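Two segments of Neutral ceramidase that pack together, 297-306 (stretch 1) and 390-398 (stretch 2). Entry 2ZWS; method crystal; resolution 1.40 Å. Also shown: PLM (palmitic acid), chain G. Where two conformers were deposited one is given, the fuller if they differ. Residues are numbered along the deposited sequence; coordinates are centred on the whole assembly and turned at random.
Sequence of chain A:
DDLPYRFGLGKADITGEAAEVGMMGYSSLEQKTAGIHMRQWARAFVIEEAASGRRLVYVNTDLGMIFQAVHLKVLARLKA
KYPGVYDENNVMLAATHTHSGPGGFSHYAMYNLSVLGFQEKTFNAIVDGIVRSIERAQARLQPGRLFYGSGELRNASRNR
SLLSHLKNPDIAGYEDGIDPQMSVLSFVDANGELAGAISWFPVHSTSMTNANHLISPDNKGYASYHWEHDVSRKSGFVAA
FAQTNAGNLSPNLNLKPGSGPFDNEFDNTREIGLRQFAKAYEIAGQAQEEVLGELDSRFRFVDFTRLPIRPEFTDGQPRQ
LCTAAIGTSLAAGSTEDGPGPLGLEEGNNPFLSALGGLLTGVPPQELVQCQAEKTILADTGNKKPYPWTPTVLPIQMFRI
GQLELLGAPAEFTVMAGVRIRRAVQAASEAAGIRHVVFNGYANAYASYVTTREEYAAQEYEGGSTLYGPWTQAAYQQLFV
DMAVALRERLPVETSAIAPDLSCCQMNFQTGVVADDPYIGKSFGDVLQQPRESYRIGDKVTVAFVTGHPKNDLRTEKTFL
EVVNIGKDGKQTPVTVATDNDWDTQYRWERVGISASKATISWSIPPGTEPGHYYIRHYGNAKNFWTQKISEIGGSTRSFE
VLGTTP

Stretch 1 (297-306) SRFRFVDFTR
Stretch 2 390-398: PTVLPIQMF

How do the two stretches run? Strands 297-303 and 392-398 are antiparallel neighbours, their directions 152° apart, with extended backbones. S297 pairs with F398, R298 with M397, and so on to D303 with V392; the CA-CA distance is short at non-hydrogen-bonded pairs (S297 CA to F398 CA 4.3 Å, D303 CA to V392 CA 4.4 Å) and longer at hydrogen-bonded ones (R298 CA to M397 CA 5.5 Å).

Which backbone groups are satisfied? R298, R300 and V302 each close a two-bond ring: R298 N to M397 O is 2.9 Å and M397 N to R298 O 3.1 Å; R300 N to I395 O 2.9 Å and I395 N to R300 O 2.8 Å; V302 N to L393 O 2.8 Å and L393 N to V302 O 2.9 Å. Beyond the strand, F304 N donates to T391 O at 2.8 Å. P394 has no amide hydrogen, but it occupies a non-hydrogen-bonded position opposite F301, so the ladder loses nothing.

What satisfies the polar side chains? D303 (chi1 t) accepts from T305 N at OD1, 3.0 Å, and from a water, 2.9 Å from OD1, that also bonds T391 OG1 at 2.8 Å. R298 (m, m, t) turns its end away, NH1 donating to S297 O at 2.9 Å.

Where do apolar groups meet? F299 (t) brings CE1 to P394 CB, 3.6 Å; L393 (m, t) lays CD1 over the F304 ring face, 3.7 Å from its centroid.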

# COMPACT_ATOMS: atom_id res chain seq x y z
N SER A 297 -23.31 3.74 3.21
CA SER A 297 -22.11 3.48 3.99
C SER A 297 -22.33 3.75 5.46
O SER A 297 -23.29 4.46 5.86
CB SER A 297 -20.97 4.37 3.48
OG SER A 297 -21.32 5.73 3.70
N ARG A 298 -21.42 3.20 6.27
CA ARG A 298 -21.36 3.55 7.70
C ARG A 298 -19.89 3.62 8.10
O ARG A 298 -19.03 3.00 7.47
CB ARG A 298 -22.07 2.51 8.58
CG ARG A 298 -23.58 2.44 8.42
CD ARG A 298 -24.32 3.69 8.93
NE ARG A 298 -25.76 3.44 8.93
CZ ARG A 298 -26.51 3.46 7.83
NH1 ARG A 298 -25.98 3.73 6.64
NH2 ARG A 298 -27.81 3.19 7.91
N PHE A 299 -19.63 4.39 9.16
CA PHE A 299 -18.28 4.56 9.66
C PHE A 299 -18.36 4.88 11.14
O PHE A 299 -19.24 5.65 11.56
CB PHE A 299 -17.59 5.74 8.96
CG PHE A 299 -16.25 6.08 9.55
CD1 PHE A 299 -15.09 5.56 9.00
CD2 PHE A 299 -16.14 6.92 10.67
CE1 PHE A 299 -13.85 5.83 9.55
CE2 PHE A 299 -14.91 7.21 11.21
CZ PHE A 299 -13.77 6.67 10.66
N ARG A 300 -17.42 4.33 11.90
CA ARG A 300 -17.31 4.61 13.32
C ARG A 300 -15.86 4.53 13.76
O ARG A 300 -15.20 3.54 13.47
CB ARG A 300 -18.09 3.52 14.09
CG ARG A 300 -19.02 4.10 15.04
CD ARG A 300 -18.98 3.41 16.36
NE ARG A 300 -19.27 1.98 16.37
CZ ARG A 300 -19.22 1.26 17.48
NH1 ARG A 300 -18.90 1.86 18.62
NH2 ARG A 300 -19.51 -0.05 17.48
N PHE A 301 -15.36 5.55 14.48
CA PHE A 301 -14.19 5.35 15.33
C PHE A 301 -14.60 4.64 16.61
O PHE A 301 -15.52 5.09 17.31
CB PHE A 301 -13.49 6.66 15.67
CG PHE A 301 -12.62 7.21 14.56
CD1 PHE A 301 -11.52 6.49 14.09
CD2 PHE A 301 -12.86 8.48 14.04
CE1 PHE A 301 -10.68 7.02 13.11
CE2 PHE A 301 -12.04 9.02 13.01
CZ PHE A 301 -10.97 8.29 12.54
N VAL A 302 -13.92 3.55 16.92
CA VAL A 302 -14.23 2.72 18.11
C VAL A 302 -13.08 2.75 19.10
O VAL A 302 -11.94 2.46 18.74
CB VAL A 302 -14.51 1.25 17.71
CG1 VAL A 302 -14.94 0.43 18.91
CG2 VAL A 302 -15.58 1.19 16.63
N ASP A 303 -13.38 3.10 20.35
CA ASP A 303 -12.37 3.01 21.39
C ASP A 303 -12.21 1.53 21.83
O ASP A 303 -13.15 0.90 22.37
CB ASP A 303 -12.74 3.90 22.57
CG ASP A 303 -11.62 3.99 23.62
OD1 ASP A 303 -10.59 3.29 23.50
OD2 ASP A 303 -11.78 4.82 24.55
N PHE A 304 -11.03 0.98 21.53
CA PHE A 304 -10.75 -0.44 21.80
C PHE A 304 -10.44 -0.71 23.28
O PHE A 304 -10.50 -1.86 23.74
CB PHE A 304 -9.60 -0.94 20.88
CG PHE A 304 -10.09 -1.59 19.61
CD1 PHE A 304 -11.12 -1.01 18.87
CD2 PHE A 304 -9.52 -2.77 19.16
CE1 PHE A 304 -11.60 -1.63 17.70
CE2 PHE A 304 -9.99 -3.39 18.01
CZ PHE A 304 -11.04 -2.83 17.29
N THR A 305 -10.15 0.35 24.04
CA THR A 305 -9.77 0.18 25.46
C THR A 305 -10.97 -0.31 26.27
O THR A 305 -12.03 0.34 26.30
CB THR A 305 -9.19 1.50 26.00
OG1 THR A 305 -8.02 1.85 25.25
CG2 THR A 305 -8.79 1.34 27.47
N ARG A 306 -10.79 -1.46 26.92
CA ARG A 306 -11.85 -2.19 27.64
C ARG A 306 -13.17 -2.34 26.88
O ARG A 306 -14.27 -2.24 27.43
CB ARG A 306 -12.02 -1.73 29.11
CG ARG A 306 -12.11 -0.24 29.36
CD ARG A 306 -11.75 0.07 30.81
NE ARG A 306 -11.37 1.47 31.01
CZ ARG A 306 -10.12 1.92 31.07
NH1 ARG A 306 -9.88 3.21 31.25
NH2 ARG A 306 -9.09 1.08 30.95
N PRO A 390 -2.05 2.19 18.35
CA PRO A 390 -3.37 2.86 18.43
C PRO A 390 -4.36 2.26 19.41
O PRO A 390 -4.26 1.08 19.77
CB PRO A 390 -3.93 2.75 17.00
CG PRO A 390 -3.10 1.73 16.31
CD PRO A 390 -1.78 1.63 17.01
N THR A 391 -5.33 3.07 19.81
CA THR A 391 -6.40 2.67 20.72
C THR A 391 -7.79 2.94 20.17
O THR A 391 -8.75 2.34 20.62
CB THR A 391 -6.26 3.39 22.07
OG1 THR A 391 -6.38 4.80 21.88
CG2 THR A 391 -4.88 3.06 22.72
N VAL A 392 -7.89 3.88 19.22
CA VAL A 392 -9.20 4.26 18.66
C VAL A 392 -9.11 3.94 17.18
O VAL A 392 -8.24 4.48 16.49
CB VAL A 392 -9.51 5.77 18.88
CG1 VAL A 392 -10.78 6.19 18.09
CG2 VAL A 392 -9.60 6.09 20.38
N LEU A 393 -9.96 3.03 16.72
CA LEU A 393 -9.78 2.46 15.38
C LEU A 393 -11.02 2.61 14.51
O LEU A 393 -12.14 2.53 15.01
CB LEU A 393 -9.39 0.98 15.49
CG LEU A 393 -7.99 0.73 16.11
CD1 LEU A 393 -7.84 -0.73 16.34
CD2 LEU A 393 -6.91 1.26 15.18
N PRO A 394 -10.82 2.86 13.20
CA PRO A 394 -11.94 3.06 12.30
C PRO A 394 -12.51 1.71 11.85
O PRO A 394 -11.75 0.78 11.50
CB PRO A 394 -11.30 3.77 11.10
CG PRO A 394 -9.88 3.21 11.04
CD PRO A 394 -9.51 2.96 12.52
N ILE A 395 -13.85 1.64 11.84
CA ILE A 395 -14.57 0.51 11.28
C ILE A 395 -15.49 1.13 10.21
O ILE A 395 -16.18 2.12 10.48
CB ILE A 395 -15.42 -0.19 12.36
CG1 ILE A 395 -14.56 -0.74 13.54
CG2 ILE A 395 -16.31 -1.27 11.73
CD1 ILE A 395 -13.54 -1.76 13.10
N GLN A 396 -15.50 0.56 9.00
CA GLN A 396 -16.22 1.16 7.90
C GLN A 396 -16.76 0.08 6.98
O GLN A 396 -16.10 -0.97 6.77
CB GLN A 396 -15.24 2.04 7.11
CG GLN A 396 -15.94 2.88 6.02
CD GLN A 396 -14.95 3.76 5.32
OE1 GLN A 396 -13.90 3.29 4.91
NE2 GLN A 396 -15.26 5.07 5.19
N MET A 397 -17.93 0.36 6.40
CA MET A 397 -18.52 -0.49 5.38
C MET A 397 -19.16 0.37 4.31
O MET A 397 -19.82 1.37 4.63
CB MET A 397 -19.60 -1.42 5.95
CG MET A 397 -19.11 -2.46 6.93
SD MET A 397 -20.42 -3.47 7.65
CE MET A 397 -21.15 -4.17 6.16
N PHE A 398 -18.93 0.00 3.05
CA PHE A 398 -19.65 0.60 1.92
C PHE A 398 -20.64 -0.44 1.41
O PHE A 398 -20.31 -1.63 1.36
CB PHE A 398 -18.72 0.90 0.74
CG PHE A 398 -17.84 2.11 0.91
CD1 PHE A 398 -17.96 2.96 2.01
CD2 PHE A 398 -16.91 2.41 -0.07
CE1 PHE A 398 -17.13 4.08 2.14
CE2 PHE A 398 -16.09 3.54 0.04
CZ PHE A 398 -16.22 4.38 1.14
C1 PLM G . -28.56 6.88 8.35
O1 PLM G . -28.25 7.44 7.27
O2 PLM G . -29.29 5.86 8.32
C2 PLM G . -28.07 7.43 9.67
C3 PLM G . -26.56 7.63 9.60
C4 PLM G . -26.06 8.34 10.85
C5 PLM G . -26.32 9.85 10.87
C6 PLM G . -25.50 10.47 11.99
C7 PLM G . -26.32 10.65 13.26
C8 PLM G . -25.94 9.65 14.35
C9 PLM G . -26.63 9.99 15.67
CA PLM G . -27.39 8.81 16.24
CB PLM G . -26.54 8.03 17.25
CC PLM G . -26.65 6.54 16.97
CD PLM G . -27.16 5.78 18.20
CE PLM G . -27.69 4.40 17.83
CF PLM G . -26.61 3.33 17.91
CG PLM G . -26.42 2.81 19.33
O HOH W 1 -8.42 5.17 23.78